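Local coordinates for protein aminotransferase (PDB 3JTX) that probably catalyses the transfer of amino groups, as a pyridoxal-phosphate-dependent aminotransferase of class I and II with its cofactor held on a lysine, at residues 192-195 and 196-199; 164-167 and 168-171; 223-226 and 227-231; 149-152 and 153-156; 86-90 and 91-95. All coordinates share one frame; numbering follows the deposited sequence. Where two conformers were deposited one is given.

Contact 1: residues 192-195 and 196-199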
loop_
_atom_site.group_PDB
_atom_site.type_symbol
_atom_site.label_atom_id
_atom_site.label_comp_id
_atom_site.label_asym_id
_atom_site.label_seq_id
_atom_site.Cartn_x
_atom_site.Cartn_y
_atom_site.Cartn_z
ATOM N N GLU A 192 2.269 31.806 -10.107
ATOM C CA GLU A 192 1.139 32.194 -9.269
ATOM C C GLU A 192 0.995 31.317 -8.022
ATOM O O GLU A 192 0.841 31.841 -6.910
ATOM C CB GLU A 192 -0.159 32.180 -10.072
ATOM C CG GLU A 192 -1.324 32.816 -9.336
ATOM C CD GLU A 192 -2.569 33.011 -10.195
ATOM O OE1 GLU A 192 -2.662 32.438 -11.306
ATOM O OE2 GLU A 192 -3.477 33.730 -9.721
ATOM N N VAL A 193 1.048 29.997 -8.200
ATOM C CA VAL A 193 0.870 29.114 -7.058
ATOM C C VAL A 193 2.084 29.186 -6.121
ATOM O O VAL A 193 1.920 29.109 -4.900
ATOM C CB VAL A 193 0.491 27.665 -7.464
ATOM C CG1 VAL A 193 1.659 26.917 -8.107
ATOM C CG2 VAL A 193 -0.065 26.910 -6.239
ATOM N N PHE A 194 3.279 29.390 -6.676
ATOM C CA PHE A 194 4.469 29.569 -5.859
ATOM C C PHE A 194 4.353 30.835 -4.991
ATOM O O PHE A 194 4.724 30.822 -3.815
ATOM C CB PHE A 194 5.743 29.629 -6.718
ATOM C CG PHE A 194 6.163 28.298 -7.329
ATOM C CD1 PHE A 194 5.935 27.084 -6.682
ATOM C CD2 PHE A 194 6.849 28.275 -8.537
ATOM C CE1 PHE A 194 6.343 25.898 -7.245
ATOM C CE2 PHE A 194 7.252 27.083 -9.102
ATOM C CZ PHE A 194 7.009 25.905 -8.468
ATOM N N ASP A 195 3.857 31.923 -5.569
ATOM C CA ASP A 195 3.672 33.151 -4.812
ATOM C C ASP A 195 2.638 32.936 -3.690
ATOM O O ASP A 195 2.836 33.409 -2.567
ATOM C CB ASP A 195 3.283 34.310 -5.731
ATOM C CG ASP A 195 4.453 34.782 -6.641
ATOM O OD1 ASP A 195 5.629 34.548 -6.318
ATOM O OD2 ASP A 195 4.198 35.397 -7.684
ATOM N N LEU A 196 1.554 32.221 -3.984
ATOM C CA LEU A 196 0.580 31.855 -2.946
ATOM C C LEU A 196 1.221 30.995 -1.846
ATOM O O LEU A 196 0.960 31.191 -0.655
ATOM C CB LEU A 196 -0.645 31.159 -3.558
ATOM C CG LEU A 196 -1.655 32.089 -4.247
ATOM C CD1 LEU A 196 -2.537 31.305 -5.169
ATOM C CD2 LEU A 196 -2.490 32.869 -3.220
ATOM N N GLN A 197 2.093 30.069 -2.238
ATOM C CA GLN A 197 2.842 29.278 -1.268
ATOM C C GLN A 197 3.700 30.158 -0.354
ATOM O O GLN A 197 3.748 29.936 0.863
ATOM C CB GLN A 197 3.708 28.223 -1.965
ATOM C CG GLN A 197 4.385 27.249 -1.005
ATOM C CD GLN A 197 5.176 26.178 -1.729
ATOM O OE1 GLN A 197 6.058 26.499 -2.531
ATOM N NE2 GLN A 197 4.842 24.898 -1.484
ATOM N N ASP A 198 4.385 31.149 -0.920
ATOM C CA ASP A 198 5.210 32.040 -0.100
ATOM C C ASP A 198 4.357 32.811 0.877
ATOM O O ASP A 198 4.790 33.099 1.973
ATOM C CB ASP A 198 6.008 33.037 -0.963
ATOM C CG ASP A 198 7.148 32.369 -1.700
ATOM O OD1 ASP A 198 7.588 31.299 -1.261
ATOM O OD2 ASP A 198 7.601 32.901 -2.724
ATOM N N LYS A 199 3.145 33.144 0.469
ATOM C CA LYS A 199 2.241 33.920 1.313
ATOM C C LYS A 199 1.651 33.053 2.440
ATOM O O LYS A 199 1.605 33.478 3.596
ATOM C CB LYS A 199 1.129 34.503 0.440
ATOM C CG LYS A 199 0.201 35.469 1.144
ATOM C CD LYS A 199 -0.467 36.395 0.122
ATOM C CE LYS A 199 -1.576 37.228 0.732
ATOM N NZ LYS A 199 -1.063 38.216 1.718
HETATM O O HOH W 1 6.562 35.198 -3.670
#
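Asp195 and Asp198 share one water on the outer side of a helix. The water donates to Asp195 OD1 at 2.9 Å and to Asp198 OD2 at 2.7 Å. Asp195 OD1 and Asp198 OD2, two like charges, lie 4.4 Å apart, and the water probably eases their repulsion. Asp198 also has a cation: its OD1 forms a salt bridge with Arg232. On the inward side Phe194 and Gln197 run side by side and point the same way. The ring and amide planes are 20° apart, and Phe194 CD1 comes 4.2 Å from Gln197 OE1. Gln197 reaches inward because its CG is anti to the backbone N (chi1 -173°) and the chain beyond is extended. Its amide is held at both ends: OE1 accepts from Arg232 NH2, and NE2 donates to the carbonyl of Phe202. This is helix 187-200, the crossover helix of the beta-alpha-beta unit between strands 169-175 and 203-207. Phe194 and Gln197 both rest on Ile204 and Leu237 of the sheet. Leu196 takes another side, where its CG packs 3.7 Å from Glu192 O and its side chain also touches Trp158. The main chain sets these positions through i to i+4 bonds. Gln197 N donates to Val193 O at 2.8 Å, and Asp198 N to Phe194 O at 2.9 Å.

Contact 2: residues 164-167 and 168-171; sequences EVWK and RTKL
Arg168 turns back along the helix and grips Glu164 side-on with two nitrogens. NH2 donates to Glu164 OE1 at 3.1 Å in a nearly straight bond (165°). That oxygen lies in the guanidinium plane and uses its syn lone pair. NE donates to Glu164 OE2 at 2.9 Å, but more bent and tilted out of both planes. The two flat groups are 30° apart. Glu164 bends at chi2 (-82°), which brings its carboxylate to the edge of the guanidinium. Arg168 has further partners: NH2 also pairs with Glu143, and NH1 donates to the carbonyl of Lys120. The guanidinium is thus fixed from several directions. The backbone N of Arg168 donates to Val165 O at 2.9 Å. Here the chain turns from helix 163-167 into strand 169-175, an inner strand of the large mixed sheet. Thr169 follows, and its OG1 donates to Val165 O at 2.9 Å. Thr169 OG1 and Arg168 N therefore reach one carbonyl oxygen from opposite faces of its plane. Thr169 N donates to Trp166 O at 3.0 Å. The Thr169 side chain lies alongside the indole, with OG1 4.0 Å from Trp166 CE3. The indole itself stacks on Tyr200. Lys170 reaches back through a water, which accepts from its NZ at 2.7 Å and donates to the carbonyl oxygen of Lys167.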
loop_
_atom_site.group_PDB
_atom_site.type_symbol
_atom_site.label_atom_id
_atom_site.label_comp_id
_atom_site.label_asym_id
_atom_site.label_seq_id
_atom_site.Cartn_x
_atom_site.Cartn_y
_atom_site.Cartn_z
ATOM N N GLU A 164 -9.586 33.492 4.197
ATOM C CA GLU A 164 -9.918 32.661 5.350
ATOM C C GLU A 164 -9.563 31.189 5.106
ATOM O O GLU A 164 -8.954 30.531 5.955
ATOM C CB GLU A 164 -11.414 32.795 5.683
ATOM C CG GLU A 164 -11.810 32.254 7.065
ATOM C CD GLU A 164 -12.027 30.723 7.112
ATOM O OE1 GLU A 164 -12.463 30.119 6.101
ATOM O OE2 GLU A 164 -11.768 30.126 8.190
ATOM N N VAL A 165 -9.936 30.674 3.944
ATOM C CA VAL A 165 -9.557 29.310 3.575
ATOM C C VAL A 165 -8.046 29.206 3.373
ATOM O O VAL A 165 -7.423 28.289 3.896
ATOM C CB VAL A 165 -10.273 28.856 2.304
ATOM C CG1 VAL A 165 -9.760 27.476 1.847
ATOM C CG2 VAL A 165 -11.788 28.838 2.538
ATOM N N TRP A 166 -7.454 30.131 2.611
ATOM C CA TRP A 166 -5.999 30.068 2.370
ATOM C C TRP A 166 -5.216 29.974 3.670
ATOM O O TRP A 166 -4.265 29.209 3.760
ATOM C CB TRP A 166 -5.474 31.248 1.540
ATOM C CG TRP A 166 -5.722 31.133 0.083
ATOM C CD1 TRP A 166 -6.451 31.989 -0.691
ATOM C CD2 TRP A 166 -5.264 30.089 -0.793
ATOM N NE1 TRP A 166 -6.482 31.537 -1.990
ATOM C CE2 TRP A 166 -5.753 30.379 -2.082
ATOM C CE3 TRP A 166 -4.479 28.947 -0.612
ATOM C CZ2 TRP A 166 -5.495 29.558 -3.182
ATOM C CZ3 TRP A 166 -4.226 28.127 -1.700
ATOM C CH2 TRP A 166 -4.736 28.434 -2.970
ATOM N N LYS A 167 -5.628 30.732 4.687
ATOM C CA LYS A 167 -4.914 30.725 5.959
ATOM C C LYS A 167 -4.924 29.361 6.659
ATOM O O LYS A 167 -4.034 29.092 7.457
ATOM C CB LYS A 167 -5.452 31.804 6.888
ATOM C CG LYS A 167 -5.069 33.218 6.468
ATOM C CD LYS A 167 -5.743 34.263 7.357
ATOM C CE LYS A 167 -5.210 35.664 7.069
ATOM N NZ LYS A 167 -5.774 36.690 7.988
ATOM N N ARG A 168 -5.918 28.521 6.343
ATOM C CA ARG A 168 -6.038 27.167 6.884
ATOM C C ARG A 168 -5.568 26.076 5.902
ATOM O O ARG A 168 -5.742 24.895 6.190
ATOM C CB ARG A 168 -7.510 26.840 7.213
ATOM C CG ARG A 168 -8.196 27.774 8.157
ATOM C CD ARG A 168 -9.574 27.243 8.594
ATOM N NE ARG A 168 -10.617 27.513 7.605
ATOM C CZ ARG A 168 -11.301 26.595 6.926
ATOM N NH1 ARG A 168 -11.076 25.300 7.089
ATOM N NH2 ARG A 168 -12.229 26.985 6.066
ATOM N N THR A 169 -5.039 26.457 4.739
ATOM C CA THR A 169 -4.740 25.484 3.690
ATOM C C THR A 169 -3.379 24.835 3.902
ATOM O O THR A 169 -2.355 25.518 3.952
ATOM C CB THR A 169 -4.823 26.118 2.288
ATOM O OG1 THR A 169 -6.177 26.506 2.031
ATOM C CG2 THR A 169 -4.360 25.129 1.191
ATOM N N LYS A 170 -3.365 23.506 3.991
ATOM C CA LYS A 170 -2.145 22.761 4.292
ATOM C C LYS A 170 -1.486 22.190 3.050
ATOM O O LYS A 170 -0.284 21.915 3.045
ATOM C CB LYS A 170 -2.453 21.613 5.271
ATOM C CG LYS A 170 -3.179 22.044 6.561
ATOM C CD LYS A 170 -2.369 23.032 7.395
ATOM C CE LYS A 170 -3.196 23.614 8.533
ATOM N NZ LYS A 170 -2.511 24.772 9.201
ATOM N N LEU A 171 -2.274 21.982 1.999
ATOM C CA LEU A 171 -1.773 21.363 0.784
ATOM C C LEU A 171 -2.633 21.810 -0.387
ATOM O O LEU A 171 -3.831 22.046 -0.235
ATOM C CB LEU A 171 -1.794 19.833 0.913
ATOM C CG LEU A 171 -1.199 18.999 -0.220
ATOM C CD1 LEU A 171 -0.430 17.794 0.301
ATOM C CD2 LEU A 171 -2.300 18.567 -1.209
HETATM O O HOH W 2 -2.146 26.995 7.635
#

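Contact 3: residues 223-226 and 227-231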
loop_
_atom_site.group_PDB
_atom_site.type_symbol
_atom_site.label_atom_id
_atom_site.label_comp_id
_atom_site.label_asym_id
_atom_site.label_seq_id
_atom_site.Cartn_x
_atom_site.Cartn_y
_atom_site.Cartn_z
ATOM N N CYS A 223 6.629 20.390 -12.310
ATOM C CA CYS A 223 6.730 21.238 -11.114
ATOM C C CYS A 223 8.184 21.532 -10.739
ATOM O O CYS A 223 8.568 22.679 -10.521
ATOM C CB CYS A 223 6.011 20.561 -9.942
ATOM S SG CYS A 223 6.179 21.397 -8.331
ATOM N N LEU A 224 9.005 20.484 -10.665
ATOM C CA LEU A 224 10.410 20.672 -10.236
ATOM C C LEU A 224 11.210 21.488 -11.252
ATOM O O LEU A 224 12.012 22.335 -10.883
ATOM C CB LEU A 224 11.090 19.323 -9.937
ATOM C CG LEU A 224 10.475 18.469 -8.818
ATOM C CD1 LEU A 224 11.368 17.270 -8.461
ATOM C CD2 LEU A 224 10.190 19.321 -7.561
ATOM N N GLN A 225 10.933 21.275 -12.532
ATOM C CA GLN A 225 11.548 22.063 -13.594
ATOM C C GLN A 225 11.098 23.533 -13.547
ATOM O O GLN A 225 11.888 24.429 -13.786
ATOM C CB GLN A 225 11.187 21.448 -14.960
ATOM C CG GLN A 225 11.711 22.223 -16.166
ATOM C CD GLN A 225 11.429 21.510 -17.473
ATOM O OE1 GLN A 225 10.339 20.978 -17.675
ATOM N NE2 GLN A 225 12.428 21.486 -18.369
ATOM N N ALA A 226 9.822 23.766 -13.246
ATOM C CA ALA A 226 9.292 25.134 -13.126
ATOM C C ALA A 226 9.995 25.892 -11.981
ATOM O O ALA A 226 10.379 27.055 -12.145
ATOM C CB ALA A 226 7.793 25.115 -12.898
ATOM N N ALA A 227 10.187 25.211 -10.852
ATOM C CA ALA A 227 10.912 25.786 -9.721
ATOM C C ALA A 227 12.318 26.183 -10.128
ATOM O O ALA A 227 12.757 27.313 -9.871
ATOM C CB ALA A 227 10.963 24.806 -8.555
ATOM N N ALA A 228 13.023 25.245 -10.759
ATOM C CA ALA A 228 14.380 25.505 -11.267
ATOM C C ALA A 228 14.403 26.721 -12.193
ATOM O O ALA A 228 15.220 27.627 -12.020
ATOM C CB ALA A 228 14.922 24.258 -11.989
ATOM N N GLN A 229 13.493 26.744 -13.165
ATOM C CA GLN A 229 13.435 27.826 -14.143
ATOM C C GLN A 229 13.127 29.187 -13.524
ATOM O O GLN A 229 13.592 30.210 -14.026
ATOM C CB GLN A 229 12.463 27.492 -15.280
ATOM C CG GLN A 229 13.037 26.412 -16.249
ATOM C CD GLN A 229 12.061 26.006 -17.374
ATOM O OE1 GLN A 229 11.086 26.696 -17.649
ATOM N NE2 GLN A 229 12.334 24.875 -18.013
ATOM N N LEU A 230 12.382 29.189 -12.423
ATOM C CA LEU A 230 12.036 30.413 -11.715
ATOM C C LEU A 230 12.982 30.711 -10.537
ATOM O O LEU A 230 12.748 31.639 -9.791
ATOM C CB LEU A 230 10.582 30.315 -11.234
ATOM C CG LEU A 230 9.509 30.289 -12.329
ATOM C CD1 LEU A 230 8.137 29.947 -11.727
ATOM C CD2 LEU A 230 9.458 31.604 -13.081
ATOM N N GLY A 231 14.045 29.929 -10.367
ATOM C CA GLY A 231 15.076 30.226 -9.365
ATOM C C GLY A 231 14.679 29.877 -7.941
ATOM O O GLY A 231 15.197 30.449 -6.988
HETATM O O HOH W 3 14.747 23.268 -17.462
#
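A Schellman motif ends the short helix 223-229, with Gly231 as its C-prime residue. Gly231 has a positive phi of 77°, which favours glycine. Its N donates to Ala228 O at 3.1 Å, while the N of Arg232 turns back to Ala227 O. Before this end the helix keeps i to i+4 bonds. Gln229 N donates to Gln225 O at 2.9 Å, and Leu230 N to Ala226 O at 2.9 Å. The helix lies in the beta-alpha-beta unit between strands 203-207 and 237-242. Two alanines face neighbours: Ala226 touches Trp190 of helix 187-200, and Ala227 touches Leu237 of the sheet. Gln225 and Gln229 occupy another side of the helix. They run side by side and point the same way, with amide planes 59° apart. The first side chain starts with CG anti to the backbone N (chi1 177°), the second with CG anti to its carbonyl carbon. This brings Gln229 NE2 within 3.3 Å of Gln225 CG. The two NE2 groups are both donors and do not bond to each other. One water accepts from both, at 3.1 Å from Gln225 NE2 and 3.0 Å from Gln229 NE2.

Contact 4: residues 149-152 and 153-156; sequences CPAP and SFNP
The chain doubles back here, so that residues 149-152 and 153-156 run 166° apart, with a cis peptide bond before Pro152 in the bend. One weak bond spans the turn, from Phe154 N to Pro150 O at 3.0 Å. Phe154 has left-handed backbone angles, with phi at 60°. Its side chain folds back over the first arm. Ala151 CA sits over one face of the ring in a CH-pi contact, 3.9 Å from the Phe154 ring centroid. Ala151 CB lies near the rim, 3.7 Å from Phe154 CZ. The carbonyl oxygen of Cys149 meets the ring edge near its plane, 3.4 Å from Phe154 CD1. A water ties the arms further: it donates to Pro150 O and to Asn155 O, both at 2.8 Å. Ser153 begins an ST turn, in which its OG accepts from Asn155 N at 3.0 Å in a nearly straight bond (170°). Cys149 SG packs against Pro156, 3.8 Å from its CA. The bend belongs to the loop between strand 143-148, an outermost strand of the large sheet within the chain, and helix 163-167. Around it, Phe154 meets Trp330 of strand 328-332 edge-to-face, and the carbonyl of Ser153 accepts from Ser183.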
loop_
_atom_site.group_PDB
_atom_site.type_symbol
_atom_site.label_atom_id
_atom_site.label_comp_id
_atom_site.label_asym_id
_atom_site.label_seq_id
_atom_site.Cartn_x
_atom_site.Cartn_y
_atom_site.Cartn_z
ATOM N N CYS A 149 -11.583 25.367 -13.056
ATOM C CA CYS A 149 -10.740 25.387 -14.250
ATOM C C CYS A 149 -11.578 25.652 -15.511
ATOM O O CYS A 149 -11.957 24.718 -16.220
ATOM C CB CYS A 149 -10.027 24.046 -14.366
ATOM S SG CYS A 149 -8.977 23.705 -12.955
ATOM N N PRO A 150 -11.908 26.932 -15.771
ATOM C CA PRO A 150 -12.746 27.290 -16.919
ATOM C C PRO A 150 -11.959 27.443 -18.208
ATOM O O PRO A 150 -10.756 27.701 -18.172
ATOM C CB PRO A 150 -13.322 28.650 -16.502
ATOM C CG PRO A 150 -12.210 29.271 -15.714
ATOM C CD PRO A 150 -11.629 28.108 -14.919
ATOM N N ALA A 151 -12.656 27.306 -19.337
ATOM C CA ALA A 151 -12.102 27.564 -20.668
ATOM C C ALA A 151 -11.622 29.011 -20.774
ATOM O O ALA A 151 -12.098 29.861 -20.030
ATOM C CB ALA A 151 -13.173 27.293 -21.741
ATOM N N PRO A 152 -10.680 29.301 -21.690
ATOM C CA PRO A 152 -10.002 28.386 -22.634
ATOM C C PRO A 152 -8.708 27.717 -22.141
ATOM O O PRO A 152 -8.273 26.741 -22.741
ATOM C CB PRO A 152 -9.672 29.298 -23.824
ATOM C CG PRO A 152 -9.463 30.655 -23.198
ATOM C CD PRO A 152 -10.407 30.719 -22.011
ATOM N N SER A 153 -8.081 28.239 -21.092
ATOM C CA SER A 153 -6.822 27.665 -20.598
ATOM C C SER A 153 -7.047 26.390 -19.768
ATOM O O SER A 153 -6.222 25.469 -19.801
ATOM C CB SER A 153 -6.076 28.688 -19.742
ATOM O OG SER A 153 -6.674 28.812 -18.451
ATOM N N PHE A 154 -8.164 26.362 -19.041
ATOM C CA PHE A 154 -8.459 25.357 -18.009
ATOM C C PHE A 154 -7.428 25.338 -16.861
ATOM O O PHE A 154 -7.336 24.349 -16.137
ATOM C CB PHE A 154 -8.663 23.954 -18.617
ATOM C CG PHE A 154 -9.701 23.916 -19.693
ATOM C CD1 PHE A 154 -11.044 23.853 -19.375
ATOM C CD2 PHE A 154 -9.332 23.981 -21.028
ATOM C CE1 PHE A 154 -12.012 23.851 -20.366
ATOM C CE2 PHE A 154 -10.292 23.974 -22.035
ATOM C CZ PHE A 154 -11.630 23.905 -21.705
ATOM N N ASN A 155 -6.681 26.433 -16.677
ATOM C CA ASN A 155 -5.843 26.585 -15.481
ATOM C C ASN A 155 -6.727 26.878 -14.272
ATOM O O ASN A 155 -7.800 27.443 -14.435
ATOM C CB ASN A 155 -4.834 27.721 -15.643
ATOM C CG ASN A 155 -3.880 27.507 -16.809
ATOM O OD1 ASN A 155 -3.508 28.463 -17.497
ATOM N ND2 ASN A 155 -3.493 26.270 -17.046
ATOM N N PRO A 156 -6.280 26.499 -13.056
ATOM C CA PRO A 156 -7.066 26.741 -11.835
ATOM C C PRO A 156 -7.253 28.221 -11.506
ATOM O O PRO A 156 -6.310 28.989 -11.626
ATOM C CB PRO A 156 -6.232 26.077 -10.729
ATOM C CG PRO A 156 -5.228 25.220 -11.427
ATOM C CD PRO A 156 -4.996 25.839 -12.758
HETATM O O HOH W 4 -8.951 28.961 -16.477
#

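Contact 5: residues 86-90 and 91-95; sequences LTVDA and DNEIL
The carboxylate of Asp89 is met from above its plane by the backbone N of Asp91, which donates to Asp89 OD1 at 2.8 Å and so forms an Asx turn. The carboxylate of Asp91 stands at 57° to it. The two aspartates bring like charges close, as Asp89 OD1 and Asp91 OD2 are 3.7 Å apart. A water donates to Asp89 OD2 and to Asp91 OD2, which probably softens this. Asp89 CG is anti to the backbone N (chi1 -175°), and this puts OD1 within reach of the Asp91 N-H. Asp89 binds the second segment through its N, its O and OD1. Its N donates to Glu93 OE1 at 2.9 Å in an almost straight bond (172°), on the anti lone pair. Its O accepts from Glu93 N at 2.9 Å and from Asn92 N at 3.2 Å. Glu93 OE1 also forms a salt bridge with Arg234, which probably keeps this glutamate charged. Beside the polar turn, Val88 CG1 packs 3.7 Å from Ile94 CG1, and the two side chains cross at about a right angle. A second water joins the carbonyls of Ala90 and Ile94. The turn lies in the loop between helix 69-82 and strand 94-97, an outermost strand of the large mixed sheet within the chain. Val88 and Ile94 rest on helix 69-82, through Leu79, Cys75 and Ala76. Glu93 and Leu95 bond to strand 255-259 through their backbones, and Leu95 also packs on helix 261-274.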
loop_
_atom_site.group_PDB
_atom_site.type_symbol
_atom_site.label_atom_id
_atom_site.label_comp_id
_atom_site.label_asym_id
_atom_site.label_seq_id
_atom_site.Cartn_x
_atom_site.Cartn_y
_atom_site.Cartn_z
ATOM N N LEU A 86 17.829 18.717 -14.941
ATOM C CA LEU A 86 17.358 18.751 -13.561
ATOM C C LEU A 86 18.121 17.735 -12.713
ATOM O O LEU A 86 18.142 16.555 -13.043
ATOM C CB LEU A 86 15.857 18.433 -13.505
ATOM C CG LEU A 86 15.151 18.661 -12.160
ATOM C CD1 LEU A 86 15.015 20.161 -11.862
ATOM C CD2 LEU A 86 13.808 17.997 -12.191
ATOM N N THR A 87 18.753 18.215 -11.641
ATOM C CA THR A 87 19.529 17.374 -10.738
ATOM C C THR A 87 18.784 17.196 -9.409
ATOM O O THR A 87 18.606 18.151 -8.644
ATOM C CB THR A 87 20.921 17.960 -10.472
ATOM O OG1 THR A 87 20.792 19.269 -9.906
ATOM C CG2 THR A 87 21.717 18.048 -11.774
ATOM N N VAL A 88 18.356 15.962 -9.159
ATOM C CA VAL A 88 17.596 15.582 -7.976
ATOM C C VAL A 88 18.379 14.460 -7.289
ATOM O O VAL A 88 18.809 13.510 -7.936
ATOM C CB VAL A 88 16.175 15.099 -8.393
ATOM C CG1 VAL A 88 15.384 14.522 -7.210
ATOM C CG2 VAL A 88 15.406 16.241 -9.069
ATOM N N ASP A 89 18.571 14.568 -5.986
ATOM C CA ASP A 89 19.495 13.670 -5.273
ATOM C C ASP A 89 18.800 12.352 -4.928
ATOM O O ASP A 89 17.863 12.341 -4.151
ATOM C CB ASP A 89 20.008 14.386 -4.007
ATOM C CG ASP A 89 21.077 13.598 -3.255
ATOM O OD1 ASP A 89 21.219 12.374 -3.452
ATOM O OD2 ASP A 89 21.784 14.230 -2.445
ATOM N N ALA A 90 19.271 11.245 -5.507
ATOM C CA ALA A 90 18.714 9.919 -5.252
ATOM C C ALA A 90 18.787 9.528 -3.774
ATOM O O ALA A 90 17.926 8.797 -3.286
ATOM C CB ALA A 90 19.407 8.853 -6.135
ATOM N N ASP A 91 19.784 10.037 -3.054
ATOM C CA ASP A 91 19.961 9.706 -1.623
ATOM C C ASP A 91 18.914 10.318 -0.687
ATOM O O ASP A 91 18.727 9.796 0.416
ATOM C CB ASP A 91 21.330 10.195 -1.105
ATOM C CG ASP A 91 22.516 9.481 -1.743
ATOM O OD1 ASP A 91 22.396 8.303 -2.143
ATOM O OD2 ASP A 91 23.598 10.104 -1.807
ATOM N N ASN A 92 18.262 11.428 -1.063
ATOM C CA ASN A 92 17.325 12.029 -0.115
ATOM C C ASN A 92 16.116 12.761 -0.697
ATOM O O ASN A 92 15.244 13.154 0.063
ATOM C CB ASN A 92 18.057 12.904 0.916
ATOM C CG ASN A 92 18.770 14.092 0.298
ATOM O OD1 ASN A 92 18.551 14.441 -0.853
ATOM N ND2 ASN A 92 19.624 14.730 1.086
ATOM N N GLU A 93 16.016 12.864 -2.026
ATOM C CA GLU A 93 14.904 13.588 -2.670
ATOM C C GLU A 93 13.941 12.728 -3.471
ATOM O O GLU A 93 13.056 13.259 -4.144
ATOM C CB GLU A 93 15.448 14.698 -3.571
ATOM C CG GLU A 93 16.076 15.849 -2.801
ATOM C CD GLU A 93 16.504 17.005 -3.684
ATOM O OE1 GLU A 93 17.287 16.778 -4.631
ATOM O OE2 GLU A 93 16.058 18.149 -3.414
ATOM N N ILE A 94 14.100 11.409 -3.395
ATOM C CA ILE A 94 13.286 10.470 -4.156
ATOM C C ILE A 94 12.865 9.272 -3.296
ATOM O O ILE A 94 13.697 8.643 -2.657
ATOM C CB ILE A 94 14.070 9.934 -5.375
ATOM C CG1 ILE A 94 14.546 11.093 -6.248
ATOM C CG2 ILE A 94 13.213 8.922 -6.173
ATOM C CD1 ILE A 94 15.249 10.700 -7.535
ATOM N N LEU A 95 11.573 8.951 -3.274
ATOM C CA LEU A 95 11.109 7.656 -2.713
ATOM C C LEU A 95 10.311 6.900 -3.761
ATOM O O LEU A 95 9.436 7.475 -4.415
ATOM C CB LEU A 95 10.217 7.838 -1.471
ATOM C CG LEU A 95 10.857 8.380 -0.192
ATOM C CD1 LEU A 95 9.779 8.567 0.934
ATOM C CD2 LEU A 95 12.041 7.461 0.256
HETATM O O HOH W 5 23.799 12.757 -1.706
HETATM O O HOH W 6 15.890 9.459 -1.405
#

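From the N terminus the order is contacts 5, 4, 2, 1 and 3. Each spans one continuous stretch, and they follow in series, so none nests in or crosses another. Contact 5 closes the turn leading into strand 94-97. Contact 4 folds the loop after strand 143-148, and contact 2 closes the passage from helix 163-167 into strand 169-175. Contact 1 lies within helix 187-200 and contact 3 covers helix 223-229 and its C-terminal end; both helices pack against the large mixed sheet. Leu196 touches Trp166, joining contact 1 to contact 2. Phe194 meets Leu230 and the backbone of contact 3. Leu224 and Ala228 of contact 3 reach Leu86 of contact 5. Contact 4 touches none of the others.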